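Putative agmatinase (Clostridium difficile, PDB 3LHL) probably hydrolyses agmatine to putrescine and urea, as a manganese-dependent member of the arginase family. Local coordinates at residues Ser8-Gly14 with Asn56-Asp62; Asp18-Ser22 with Lys134-Ala138; Ile153-Gly157 with Ile182-Ile188. All blocks are in the same frame, centred on the assembly; numbering follows the deposited sequence.

Interaction 1: Ser8-Gly14 with Asn56-Asp62; sequences SNLIVFG and NICDYGD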
ATOM      1  N   SER A   8      -1.973 -15.491  14.938  1.00 31.90           N
ATOM      2  CA  SER A   8      -2.548 -14.500  14.029  1.00 29.07           C
ATOM      3  C   SER A   8      -2.445 -14.857  12.549  1.00 27.93           C
ATOM      4  O   SER A   8      -1.508 -15.530  12.124  1.00 26.88           O
ATOM      5  CB  SER A   8      -1.889 -13.140  14.267  1.00 29.04           C
ATOM      6  OG  SER A   8      -2.030 -12.719  15.615  1.00 28.84           O
ATOM      7  N   ASN A   9      -3.425 -14.404  11.771  1.00 26.48           N
ATOM      8  CA  ASN A   9      -3.440 -14.643  10.333  1.00 25.90           C
ATOM      9  C   ASN A   9      -2.897 -13.422   9.590  1.00 24.31           C
ATOM     10  O   ASN A   9      -2.490 -13.517   8.433  1.00 23.32           O
ATOM     11  CB  ASN A   9      -4.861 -14.947   9.849  1.00 28.41           C
ATOM     12  CG  ASN A   9      -5.428 -16.217  10.458  1.00 31.11           C
ATOM     13  OD1 ASN A   9      -4.809 -17.280  10.397  1.00 31.36           O
ATOM     14  ND2 ASN A   9      -6.616 -16.112  11.047  1.00 32.56           N
ATOM     15  N   LEU A  10      -2.894 -12.276  10.264  1.00 22.31           N
ATOM     16  CA  LEU A  10      -2.399 -11.034   9.677  1.00 20.19           C
ATOM     17  C   LEU A  10      -1.172 -10.564  10.458  1.00 19.87           C
ATOM     18  O   LEU A  10      -1.238 -10.351  11.674  1.00 19.14           O
ATOM     19  CB  LEU A  10      -3.490  -9.962   9.721  1.00 20.90           C
ATOM     20  CG  LEU A  10      -3.220  -8.603   9.062  1.00 21.77           C
ATOM     21  CD1 LEU A  10      -2.935  -8.783   7.572  1.00 17.68           C
ATOM     22  CD2 LEU A  10      -4.432  -7.693   9.272  1.00 20.72           C
ATOM     23  N   ILE A  11      -0.055 -10.414   9.753  1.00 18.47           N
ATOM     24  CA  ILE A  11       1.200  -9.987  10.360  1.00 17.69           C
ATOM     25  C   ILE A  11       1.568  -8.596   9.851  1.00 18.92           C
ATOM     26  O   ILE A  11       1.911  -8.415   8.677  1.00 18.99           O
ATOM     27  CB  ILE A  11       2.342 -10.969  10.015  1.00 18.81           C
ATOM     28  CG1 ILE A  11       1.905 -12.406  10.333  1.00 18.50           C
ATOM     29  CG2 ILE A  11       3.607 -10.598  10.789  1.00 18.01           C
ATOM     30  CD1 ILE A  11       1.528 -12.645  11.787  1.00 17.78           C
ATOM     31  N   VAL A  12       1.490  -7.623  10.752  1.00 16.88           N
ATOM     32  CA  VAL A  12       1.785  -6.228  10.450  1.00 16.55           C
ATOM     33  C   VAL A  12       3.215  -5.895  10.846  1.00 17.70           C
ATOM     34  O   VAL A  12       3.634  -6.172  11.970  1.00 20.31           O
ATOM     35  CB  VAL A  12       0.854  -5.284  11.242  1.00 15.64           C
ATOM     36  CG1 VAL A  12       1.128  -3.846  10.861  1.00 13.05           C
ATOM     37  CG2 VAL A  12      -0.599  -5.655  10.999  1.00 10.99           C
ATOM     38  N   PHE A  13       3.966  -5.297   9.928  1.00 17.07           N
ATOM     39  CA  PHE A  13       5.340  -4.925  10.231  1.00 17.02           C
ATOM     40  C   PHE A  13       5.697  -3.639   9.507  1.00 17.00           C
ATOM     41  O   PHE A  13       5.124  -3.314   8.462  1.00 18.34           O
ATOM     42  CB  PHE A  13       6.312  -6.069   9.872  1.00 15.69           C
ATOM     43  CG  PHE A  13       6.417  -6.359   8.400  1.00 16.14           C
ATOM     44  CD1 PHE A  13       7.462  -5.828   7.647  1.00 16.00           C
ATOM     45  CD2 PHE A  13       5.481  -7.175   7.769  1.00 16.69           C
ATOM     46  CE1 PHE A  13       7.577  -6.104   6.283  1.00 14.28           C
ATOM     47  CE2 PHE A  13       5.583  -7.458   6.406  1.00 16.46           C
ATOM     48  CZ  PHE A  13       6.635  -6.921   5.662  1.00 17.87           C
ATOM     49  N   GLY A  14       6.627  -2.892  10.088  1.00 15.72           N
ATOM     50  CA  GLY A  14       7.035  -1.639   9.491  1.00 15.51           C
ATOM     51  C   GLY A  14       8.357  -1.748   8.771  1.00 16.27           C
ATOM     52  O   GLY A  14       9.187  -2.599   9.097  1.00 14.37           O
ATOM     53  N   ASN A  56      -7.103 -11.906  15.832  1.00 27.71           N
ATOM     54  CA  ASN A  56      -5.729 -12.226  16.160  1.00 28.45           C
ATOM     55  C   ASN A  56      -4.849 -11.554  15.119  1.00 28.20           C
ATOM     56  O   ASN A  56      -4.752 -12.001  13.974  1.00 27.22           O
ATOM     57  CB  ASN A  56      -5.511 -13.736  16.144  1.00 29.81           C
ATOM     58  CG  ASN A  56      -6.115 -14.418  17.352  1.00 31.62           C
ATOM     59  OD1 ASN A  56      -5.729 -14.140  18.488  1.00 30.58           O
ATOM     60  ND2 ASN A  56      -7.070 -15.310  17.115  1.00 31.56           N
ATOM     61  N   ILE A  57      -4.232 -10.453  15.525  1.00 27.57           N
ATOM     62  CA  ILE A  57      -3.345  -9.703  14.654  1.00 26.67           C
ATOM     63  C   ILE A  57      -2.001  -9.575  15.348  1.00 25.63           C
ATOM     64  O   ILE A  57      -1.926  -9.232  16.526  1.00 24.77           O
ATOM     65  CB  ILE A  57      -3.908  -8.297  14.366  1.00 25.13           C
ATOM     66  CG1 ILE A  57      -5.282  -8.423  13.696  1.00 23.36           C
ATOM     67  CG2 ILE A  57      -2.945  -7.523  13.473  1.00 23.71           C
ATOM     68  CD1 ILE A  57      -6.049  -7.112  13.604  1.00 23.82           C
ATOM     69  N   CYS A  58      -0.936  -9.861  14.618  1.00 27.42           N
ATOM     70  CA  CYS A  58       0.394  -9.776  15.193  1.00 26.32           C
ATOM     71  C   CYS A  58       1.091  -8.483  14.817  1.00 25.77           C
ATOM     72  O   CYS A  58       1.101  -8.089  13.649  1.00 26.15           O
ATOM     73  CB  CYS A  58       1.249 -10.960  14.736  1.00 25.95           C
ATOM     74  SG  CYS A  58       2.977 -10.864  15.279  1.00 26.56           S
ATOM     75  N   ASP A  59       1.655  -7.820  15.822  1.00 25.96           N
ATOM     76  CA  ASP A  59       2.407  -6.584  15.617  1.00 26.03           C
ATOM     77  C   ASP A  59       3.868  -7.015  15.640  1.00 25.24           C
ATOM     78  O   ASP A  59       4.465  -7.135  16.712  1.00 23.70           O
ATOM     79  CB  ASP A  59       2.156  -5.583  16.753  1.00 25.41           C
ATOM     80  CG  ASP A  59       3.020  -4.332  16.636  1.00 25.96           C
ATOM     81  OD1 ASP A  59       4.051  -4.378  15.936  1.00 24.64           O
ATOM     82  OD2 ASP A  59       2.678  -3.298  17.253  1.00 26.73           O
ATOM     83  N   TYR A  60       4.438  -7.253  14.465  1.00 24.88           N
ATOM     84  CA  TYR A  60       5.827  -7.686  14.372  1.00 28.10           C
ATOM     85  C   TYR A  60       6.829  -6.555  14.569  1.00 26.86           C
ATOM     86  O   TYR A  60       8.031  -6.791  14.607  1.00 28.28           O
ATOM     87  CB  TYR A  60       6.071  -8.357  13.019  1.00 32.30           C
ATOM     88  CG  TYR A  60       6.661  -9.752  13.118  1.00 38.67           C
ATOM     89  CD1 TYR A  60       6.252 -10.634  14.121  1.00 38.91           C
ATOM     90  CD2 TYR A  60       7.585 -10.209  12.175  1.00 41.10           C
ATOM     91  CE1 TYR A  60       6.745 -11.936  14.182  1.00 41.88           C
ATOM     92  CE2 TYR A  60       8.083 -11.515  12.226  1.00 43.13           C
ATOM     93  CZ  TYR A  60       7.657 -12.374  13.230  1.00 43.72           C
ATOM     94  OH  TYR A  60       8.130 -13.670  13.274  1.00 44.06           O
ATOM     95  N   GLY A  61       6.334  -5.328  14.702  1.00 24.60           N
ATOM     96  CA  GLY A  61       7.223  -4.198  14.878  1.00 23.30           C
ATOM     97  C   GLY A  61       7.942  -3.828  13.589  1.00 23.61           C
ATOM     98  O   GLY A  61       7.503  -4.178  12.490  1.00 20.15           O
ATOM     99  N   ASP A  62       9.059  -3.121  13.719  1.00 23.71           N
ATOM    100  CA  ASP A  62       9.818  -2.711  12.552  1.00 24.18           C
ATOM    101  C   ASP A  62      10.873  -3.727  12.147  1.00 26.05           C
ATOM    102  O   ASP A  62      11.539  -4.335  12.992  1.00 25.60           O
ATOM    103  CB  ASP A  62      10.484  -1.357  12.793  1.00 23.92           C
ATOM    104  CG  ASP A  62       9.476  -0.244  13.002  1.00 25.37           C
ATOM    105  OD1 ASP A  62       8.411  -0.285  12.346  1.00 24.50           O
ATOM    106  OD2 ASP A  62       9.752   0.673  13.807  1.00 25.74           O
TER
HETATM  107  O   HOH W   1      -5.961 -14.318  12.986  1.00 33.24           O

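Interaction 2: Asp18-Ser22 with Lys134-Ala138; sequences DGTTS and KNSHA. With PO4 (phosphate ion), chain F.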
ATOM      1  N   ASP A  18      13.605   4.832   2.976  1.00 18.07           N
ATOM      2  CA  ASP A  18      13.337   5.833   1.942  1.00 18.65           C
ATOM      3  C   ASP A  18      14.613   6.078   1.142  1.00 18.90           C
ATOM      4  O   ASP A  18      14.834   7.159   0.603  1.00 17.87           O
ATOM      5  CB  ASP A  18      12.812   7.153   2.531  1.00 18.54           C
ATOM      6  CG  ASP A  18      13.695   7.715   3.627  1.00 19.66           C
ATOM      7  OD1 ASP A  18      14.937   7.640   3.520  1.00 19.66           O
ATOM      8  OD2 ASP A  18      13.133   8.262   4.596  1.00 21.96           O
ATOM      9  N   GLY A  19      15.435   5.036   1.062  1.00 20.15           N
ATOM     10  CA  GLY A  19      16.703   5.105   0.359  1.00 20.91           C
ATOM     11  C   GLY A  19      16.744   5.630  -1.068  1.00 22.72           C
ATOM     12  O   GLY A  19      17.790   6.128  -1.488  1.00 24.14           O
ATOM     13  N   THR A  20      15.652   5.530  -1.826  1.00 21.02           N
ATOM     14  CA  THR A  20      15.682   6.037  -3.195  1.00 21.90           C
ATOM     15  C   THR A  20      14.973   7.377  -3.353  1.00 22.23           C
ATOM     16  O   THR A  20      14.751   7.836  -4.472  1.00 21.01           O
ATOM     17  CB  THR A  20      15.085   5.025  -4.207  1.00 22.42           C
ATOM     18  OG1 THR A  20      13.657   5.085  -4.174  1.00 21.09           O
ATOM     19  CG2 THR A  20      15.537   3.603  -3.877  1.00 22.54           C
ATOM     20  N   THR A  21      14.627   8.001  -2.228  1.00 22.56           N
ATOM     21  CA  THR A  21      13.962   9.306  -2.238  1.00 22.53           C
ATOM     22  C   THR A  21      15.034  10.360  -1.989  1.00 22.17           C
ATOM     23  O   THR A  21      15.697  10.332  -0.957  1.00 21.21           O
ATOM     24  CB  THR A  21      12.900   9.408  -1.128  1.00 25.25           C
ATOM     25  OG1 THR A  21      11.989   8.304  -1.227  1.00 26.59           O
ATOM     26  CG2 THR A  21      12.124  10.715  -1.252  1.00 24.14           C
ATOM     27  N   SER A  22      15.187  11.296  -2.919  1.00 20.82           N
ATOM     28  CA  SER A  22      16.221  12.322  -2.797  1.00 22.10           C
ATOM     29  C   SER A  22      15.840  13.655  -2.151  1.00 21.47           C
ATOM     30  O   SER A  22      16.373  14.016  -1.098  1.00 20.07           O
ATOM     31  CB  SER A  22      16.829  12.601  -4.176  1.00 21.55           C
ATOM     32  OG  SER A  22      17.271  11.399  -4.786  1.00 26.36           O
ATOM     33  N   LYS A 134      16.490   2.063 -11.991  1.00 28.59           N
ATOM     34  CA  LYS A 134      15.342   1.278 -12.415  1.00 28.12           C
ATOM     35  C   LYS A 134      14.487   0.964 -11.199  1.00 26.53           C
ATOM     36  O   LYS A 134      13.280   0.768 -11.308  1.00 24.74           O
ATOM     37  CB  LYS A 134      15.792  -0.029 -13.071  1.00 32.58           C
ATOM     38  CG  LYS A 134      16.440   0.154 -14.433  1.00 40.14           C
ATOM     39  CD  LYS A 134      16.887  -1.175 -15.023  1.00 43.72           C
ATOM     40  CE  LYS A 134      17.698  -0.959 -16.298  1.00 47.51           C
ATOM     41  NZ  LYS A 134      18.291  -2.223 -16.829  1.00 50.74           N
ATOM     42  N   ASN A 135      15.125   0.914 -10.035  1.00 24.19           N
ATOM     43  CA  ASN A 135      14.423   0.618  -8.798  1.00 24.29           C
ATOM     44  C   ASN A 135      14.272   1.889  -7.987  1.00 23.48           C
ATOM     45  O   ASN A 135      15.209   2.344  -7.331  1.00 22.96           O
ATOM     46  CB  ASN A 135      15.180  -0.447  -8.002  1.00 25.47           C
ATOM     47  CG  ASN A 135      15.242  -1.774  -8.735  1.00 27.30           C
ATOM     48  OD1 ASN A 135      14.216  -2.307  -9.154  1.00 26.49           O
ATOM     49  ND2 ASN A 135      16.446  -2.313  -8.898  1.00 26.41           N
ATOM     50  N   SER A 136      13.075   2.457  -8.055  1.00 21.95           N
ATOM     51  CA  SER A 136      12.740   3.693  -7.368  1.00 20.95           C
ATOM     52  C   SER A 136      11.279   3.639  -6.950  1.00 20.57           C
ATOM     53  O   SER A 136      10.522   2.785  -7.421  1.00 21.13           O
ATOM     54  CB  SER A 136      12.960   4.874  -8.319  1.00 21.68           C
ATOM     55  OG  SER A 136      12.329   6.051  -7.851  1.00 23.53           O
ATOM     56  N   HIS A 137      10.877   4.546  -6.068  1.00 19.25           N
ATOM     57  CA  HIS A 137       9.485   4.579  -5.639  1.00 18.26           C
ATOM     58  C   HIS A 137       8.599   4.956  -6.829  1.00 17.25           C
ATOM     59  O   HIS A 137       7.423   4.593  -6.878  1.00 16.33           O
ATOM     60  CB  HIS A 137       9.290   5.601  -4.506  1.00 17.00           C
ATOM     61  CG  HIS A 137       9.759   6.985  -4.839  1.00 16.64           C
ATOM     62  ND1 HIS A 137      11.066   7.391  -4.663  1.00 19.06           N
ATOM     63  CD2 HIS A 137       9.094   8.061  -5.325  1.00 16.22           C
ATOM     64  CE1 HIS A 137      11.185   8.658  -5.023  1.00 17.16           C
ATOM     65  NE2 HIS A 137      10.005   9.088  -5.429  1.00 17.12           N
ATOM     66  N   ALA A 138       9.184   5.665  -7.794  1.00 16.91           N
ATOM     67  CA  ALA A 138       8.465   6.132  -8.982  1.00 16.85           C
ATOM     68  C   ALA A 138       8.386   5.147 -10.151  1.00 18.59           C
ATOM     69  O   ALA A 138       7.762   5.445 -11.175  1.00 17.07           O
ATOM     70  CB  ALA A 138       9.083   7.438  -9.469  1.00 15.36           C
TER
HETATM   71  P   PO4 F 305      12.515  12.671  -4.941  1.00 28.72           P
HETATM   72  O1  PO4 F 305      11.501  12.858  -6.011  1.00 28.28           O
HETATM   73  O2  PO4 F 305      12.865  11.232  -4.833  1.00 27.35           O
HETATM   74  O3  PO4 F 305      13.736  13.450  -5.274  1.00 30.38           O
HETATM   75  O4  PO4 F 305      11.958  13.146  -3.645  1.00 28.41           O
HETATM   76  O   HOH W   2      14.962   6.910  -7.138  1.00 24.56           O

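Interaction 3: Ile153-Gly157 with Ile182-Ile188; sequences IFQFG and IDTFENI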
ATOM      1  N   ILE A 153      -2.945  -5.462 -13.384  1.00 18.21           N
ATOM      2  CA  ILE A 153      -2.801  -4.267 -12.564  1.00 17.28           C
ATOM      3  C   ILE A 153      -3.938  -3.275 -12.755  1.00 18.39           C
ATOM      4  O   ILE A 153      -4.304  -2.941 -13.884  1.00 18.26           O
ATOM      5  CB  ILE A 153      -1.456  -3.584 -12.873  1.00 18.23           C
ATOM      6  CG1 ILE A 153      -0.330  -4.614 -12.714  1.00 17.16           C
ATOM      7  CG2 ILE A 153      -1.240  -2.386 -11.955  1.00 14.14           C
ATOM      8  CD1 ILE A 153       1.034  -4.120 -13.139  1.00 15.66           C
ATOM      9  N   PHE A 154      -4.492  -2.816 -11.633  1.00 17.71           N
ATOM     10  CA  PHE A 154      -5.598  -1.861 -11.622  1.00 18.42           C
ATOM     11  C   PHE A 154      -5.208  -0.673 -10.757  1.00 17.73           C
ATOM     12  O   PHE A 154      -4.957  -0.822  -9.564  1.00 19.55           O
ATOM     13  CB  PHE A 154      -6.854  -2.536 -11.072  1.00 18.72           C
ATOM     14  CG  PHE A 154      -7.307  -3.698 -11.894  1.00 19.90           C
ATOM     15  CD1 PHE A 154      -8.325  -3.550 -12.830  1.00 19.54           C
ATOM     16  CD2 PHE A 154      -6.666  -4.931 -11.784  1.00 21.11           C
ATOM     17  CE1 PHE A 154      -8.697  -4.610 -13.651  1.00 20.32           C
ATOM     18  CE2 PHE A 154      -7.030  -6.000 -12.602  1.00 21.13           C
ATOM     19  CZ  PHE A 154      -8.047  -5.837 -13.538  1.00 21.76           C
ATOM     20  N   GLN A 155      -5.164   0.505 -11.366  1.00 17.23           N
ATOM     21  CA  GLN A 155      -4.755   1.709 -10.663  1.00 16.23           C
ATOM     22  C   GLN A 155      -5.923   2.660 -10.467  1.00 17.09           C
ATOM     23  O   GLN A 155      -6.772   2.801 -11.346  1.00 16.76           O
ATOM     24  CB  GLN A 155      -3.628   2.378 -11.449  1.00 16.45           C
ATOM     25  CG  GLN A 155      -2.631   1.358 -12.005  1.00 16.55           C
ATOM     26  CD  GLN A 155      -1.413   1.995 -12.632  1.00 15.60           C
ATOM     27  OE1 GLN A 155      -0.584   2.594 -11.943  1.00 18.89           O
ATOM     28  NE2 GLN A 155      -1.298   1.874 -13.947  1.00 14.61           N
ATOM     29  N   PHE A 156      -5.956   3.312  -9.307  1.00 15.84           N
ATOM     30  CA  PHE A 156      -7.038   4.231  -8.969  1.00 17.02           C
ATOM     31  C   PHE A 156      -6.567   5.545  -8.362  1.00 16.02           C
ATOM     32  O   PHE A 156      -5.631   5.565  -7.568  1.00 16.78           O
ATOM     33  CB  PHE A 156      -7.982   3.555  -7.979  1.00 15.51           C
ATOM     34  CG  PHE A 156      -8.615   2.316  -8.505  1.00 14.69           C
ATOM     35  CD1 PHE A 156      -9.855   2.370  -9.140  1.00 14.57           C
ATOM     36  CD2 PHE A 156      -7.973   1.089  -8.377  1.00 14.83           C
ATOM     37  CE1 PHE A 156     -10.447   1.215  -9.639  1.00 15.54           C
ATOM     38  CE2 PHE A 156      -8.560  -0.074  -8.876  1.00 16.34           C
ATOM     39  CZ  PHE A 156      -9.796  -0.011  -9.506  1.00 14.43           C
ATOM     40  N   GLY A 157      -7.235   6.632  -8.737  1.00 16.77           N
ATOM     41  CA  GLY A 157      -6.912   7.943  -8.202  1.00 16.61           C
ATOM     42  C   GLY A 157      -5.742   8.662  -8.843  1.00 16.56           C
ATOM     43  O   GLY A 157      -5.377   9.757  -8.415  1.00 15.44           O
ATOM     44  N   ILE A 182     -11.684   7.413  -7.924  1.00 18.58           N
ATOM     45  CA  ILE A 182     -11.741   6.022  -7.480  1.00 19.26           C
ATOM     46  C   ILE A 182     -13.166   5.473  -7.603  1.00 18.68           C
ATOM     47  O   ILE A 182     -13.489   4.429  -7.037  1.00 18.12           O
ATOM     48  CB  ILE A 182     -11.302   5.901  -6.006  1.00 18.53           C
ATOM     49  CG1 ILE A 182     -12.228   6.745  -5.128  1.00 17.51           C
ATOM     50  CG2 ILE A 182      -9.857   6.381  -5.842  1.00 18.01           C
ATOM     51  CD1 ILE A 182     -11.916   6.673  -3.665  1.00 16.14           C
ATOM     52  N   ASP A 183     -14.005   6.179  -8.353  1.00 19.06           N
ATOM     53  CA  ASP A 183     -15.405   5.797  -8.531  1.00 21.51           C
ATOM     54  C   ASP A 183     -15.666   4.418  -9.135  1.00 21.09           C
ATOM     55  O   ASP A 183     -16.695   3.806  -8.854  1.00 20.10           O
ATOM     56  CB  ASP A 183     -16.123   6.860  -9.365  1.00 25.20           C
ATOM     57  CG  ASP A 183     -16.086   8.231  -8.712  1.00 30.40           C
ATOM     58  OD1 ASP A 183     -16.536   8.348  -7.552  1.00 32.26           O
ATOM     59  OD2 ASP A 183     -15.607   9.191  -9.356  1.00 34.85           O
ATOM     60  N   THR A 184     -14.743   3.927  -9.957  1.00 18.51           N
ATOM     61  CA  THR A 184     -14.913   2.627 -10.588  1.00 17.86           C
ATOM     62  C   THR A 184     -14.457   1.455  -9.719  1.00 17.92           C
ATOM     63  O   THR A 184     -14.601   0.297 -10.118  1.00 17.83           O
ATOM     64  CB  THR A 184     -14.140   2.548 -11.919  1.00 16.88           C
ATOM     65  OG1 THR A 184     -12.734   2.639 -11.661  1.00 16.90           O
ATOM     66  CG2 THR A 184     -14.555   3.679 -12.850  1.00 17.20           C
ATOM     67  N   PHE A 185     -13.924   1.744  -8.535  1.00 17.60           N
ATOM     68  CA  PHE A 185     -13.423   0.687  -7.653  1.00 17.69           C
ATOM     69  C   PHE A 185     -14.400  -0.453  -7.368  1.00 17.89           C
ATOM     70  O   PHE A 185     -14.022  -1.624  -7.433  1.00 17.76           O
ATOM     71  CB  PHE A 185     -12.932   1.265  -6.326  1.00 14.30           C
ATOM     72  CG  PHE A 185     -12.116   0.288  -5.508  1.00 15.76           C
ATOM     73  CD1 PHE A 185     -10.949  -0.277  -6.032  1.00 13.96           C
ATOM     74  CD2 PHE A 185     -12.528  -0.090  -4.229  1.00 13.53           C
ATOM     75  CE1 PHE A 185     -10.203  -1.209  -5.293  1.00 14.57           C
ATOM     76  CE2 PHE A 185     -11.793  -1.019  -3.481  1.00 13.55           C
ATOM     77  CZ  PHE A 185     -10.626  -1.583  -4.016  1.00 13.33           C
ATOM     78  N   GLU A 186     -15.647  -0.124  -7.046  1.00 18.78           N
ATOM     79  CA  GLU A 186     -16.635  -1.160  -6.753  1.00 18.62           C
ATOM     80  C   GLU A 186     -16.830  -2.086  -7.947  1.00 17.88           C
ATOM     81  O   GLU A 186     -16.931  -3.302  -7.784  1.00 16.20           O
ATOM     82  CB  GLU A 186     -17.972  -0.539  -6.345  1.00 19.72           C
ATOM     83  CG  GLU A 186     -19.046  -1.562  -5.962  1.00 22.40           C
ATOM     84  CD  GLU A 186     -20.250  -0.923  -5.285  1.00 24.69           C
ATOM     85  OE1 GLU A 186     -20.463   0.293  -5.469  1.00 27.17           O
ATOM     86  OE2 GLU A 186     -20.993  -1.635  -4.577  1.00 28.25           O
ATOM     87  N   ASN A 187     -16.872  -1.512  -9.147  1.00 17.30           N
ATOM     88  CA  ASN A 187     -17.034  -2.315 -10.349  1.00 18.29           C
ATOM     89  C   ASN A 187     -15.845  -3.253 -10.547  1.00 18.12           C
ATOM     90  O   ASN A 187     -16.026  -4.430 -10.854  1.00 17.34           O
ATOM     91  CB  ASN A 187     -17.192  -1.422 -11.587  1.00 19.16           C
ATOM     92  CG  ASN A 187     -18.615  -0.938 -11.777  1.00 19.70           C
ATOM     93  OD1 ASN A 187     -19.555  -1.542 -11.270  1.00 23.43           O
ATOM     94  ND2 ASN A 187     -18.782   0.141 -12.526  1.00 20.64           N
ATOM     95  N   ILE A 188     -14.634  -2.728 -10.370  1.00 17.24           N
ATOM     96  CA  ILE A 188     -13.424  -3.527 -10.534  1.00 16.83           C
ATOM     97  C   ILE A 188     -13.360  -4.659  -9.523  1.00 16.39           C
ATOM     98  O   ILE A 188     -13.014  -5.786  -9.870  1.00 16.33           O
ATOM     99  CB  ILE A 188     -12.147  -2.653 -10.403  1.00 19.54           C
ATOM    100  CG1 ILE A 188     -12.052  -1.703 -11.600  1.00 20.10           C
ATOM    101  CG2 ILE A 188     -10.892  -3.535 -10.330  1.00 19.34           C
ATOM    102  CD1 ILE A 188     -12.080  -2.409 -12.952  1.00 18.76           C
TER

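Interaction 1: Ser8-Gly14 with Asn56-Asp62
Ile-11 and Cys-58 sit side by side on one face of two neighbouring parallel strands, and the isoleucine does two jobs. Its CG1 branch stands anti to the carbonyl carbon (chi1 -51°) and then folds back (chi2 -59°), which brings CD1 to a tight 3.4 Å from Cys-58 CB. Its other branch, CG2, sits over one face of the Tyr-60 ring toward the rim, 3.9 Å from CG of that tyrosine. On the opposite face of the sheet Val-12 CG2 meets Ile-57 CG2 at 3.9 Å, the two branches crossing at a slant.

The backbones zip through Cys-58 N to Leu-10 O (3.0 Å), Val-12 N to Cys-58 O and Tyr-60 N to Val-12 O (2.8 Å). The next bond runs from Gly-14 N to Gly-61 O (2.9 Å) rather than to Tyr-60, so strand 57-62 carries one extra residue here, a beta bulge. Gly-61 takes a positive phi at this point, and an Asx turn braces it: Gly-61 N reaches OD1 of Asp-59 at 2.8 Å. Beyond the bulge, Asp-62 OD1 comes within 3.4 Å of Gly-14 CA; its carboxylate is hydrogen-bonded to Ser-31 and salt-bridged to Arg-35. At the other end a water joins Asn-9 N to Asn-56 O, while Ser-8 OG, tucked against the backbone of Asn-56 and Ile-57, finds its hydrogen-bond partner in Asn-4 O.

Strand 57-62 is an outermost strand of the parallel sheet of the arginase fold, and strand 10-15 joins it to strand 90-95 through backbone bonds. Ile-11 and Phe-13 lie under helix 70-86; on the reverse face Leu-10 and Ile-57 pack against helix 258-278, so the pair is sandwiched between helices.

Interaction 2: Asp18-Ser22 with Lys134-Ala138
Two loops that follow sheet strands, one after strand 10-15 and one after strand 115-120, come together beside the manganese centre, with His-137 at the meeting point; its side chain lies about 4 Å from a manganese ion and from the side chains of His-98 and Glu-248. The loop 18-22 begins with a type I turn from Asp-18 to Thr-21, and Thr-20 turns its side chain to the other loop. Its OG1 stands between the backbone N and carbonyl carbon (chi1 80°) and takes a weak, bent bond from His-137 N at 3.4 Å. The same hydroxyl lies near the imidazole plane, 3.5 Å from His-137 ND1, whereas Thr-21 OG1 comes in obliquely at 3.7 Å from that nitrogen. The other branch of Thr-20, CG2, rests 3.7 Å from Asn-135 O. A water bridges Thr-20 O and Ser-136 OG; the serine oxygen accepts from Ala-138 N in an ST turn. A phosphate, probably from the crystallisation liquor, has O2 in the imidazole plane 3.1 Å from His-137 CE1 and bonded to Ser-22 N at 3.0 Å. The direct link between the loops is a single weak bond, which suggests that the water and Glu-97 contribute much of the coupling; the Glu-97 carboxylate, hydrogen-bonded to both threonine hydroxyls, probably fixes their rotation beside His-137.

Interaction 3: Ile153-Gly157 with Ile182-Ile188
Phe-156 and Phe-185 form a T-shaped pair: the edge of the Phe-185 ring is directed at the face of Phe-156, with centroids 5.1 Å apart and planes at 90°. The touching atom is Phe-185 CD1, above the rim of the Phe-156 ring and 3.7 Å from CZ of that residue. Phe-185 reaches this place with its CG anti to the backbone N (chi1 -167°). Phe-120 of the next strand meets both rings, which extends the aromatic cluster.

Aliphatic packing surrounds the pair. Ile-188, one helical turn after Thr-184, lies at the edge of the Phe-156 ring: its CB is in the ring plane, and CG1 approaches Phe-156 CZ to 3.5 Å. CG2 of Ile-188 also reaches the neighbouring ring, 3.6 Å from Phe-154 CD1. At the C-terminal end of the strand segment, Ile-182 CG2 packs 4.0 Å from Phe-156 CB and 3.9 Å from the backbone N of Gly-157.

These contacts seat helix 185-191 on strand 153-158 within the alpha/beta sandwich of the arginase fold. Phe-154 and Phe-156, two residues apart on the strand, face this helix, whereas Ile-153 and Gln-155 face helix 140-148 on the other side of the sheet.

One polar side chain takes part: Thr-184 OG1 meets the edge of the Phe-156 ring, 3.4 Å from CE1; hydrogen bonds to Glu-178 and to the Tyr-176 hydroxyl hold it there and satisfy it beside the aromatic rim. Just ahead of the helix a type I turn from Ile-182 to Phe-185 is closed by Phe-185 N to Ile-182 O (3.1 Å), and it leads the chain, shortly after strand 176-179, into helix 185-191.

Overall arrangement
From the N terminus, strand 10-15 first pairs with 57-62, so interaction 1 closes a loop of about forty residues that includes helix 30-38. Within that loop lies 18-22, whose partner 134-138 comes more than a hundred residues later; interactions 1 and 2 therefore cross along the chain, although their centres are 25 Å apart. Interaction 2 ties the loop after strand 10-15 to the loop after strand 115-120, beside the metal site. Interaction 3 follows in series, a short closure enclosing helix 163-170 and strand 176-179. Interactions 1 and 3 reach the same sheet on opposite sides of the chain's centre, about 27 Å apart between centres.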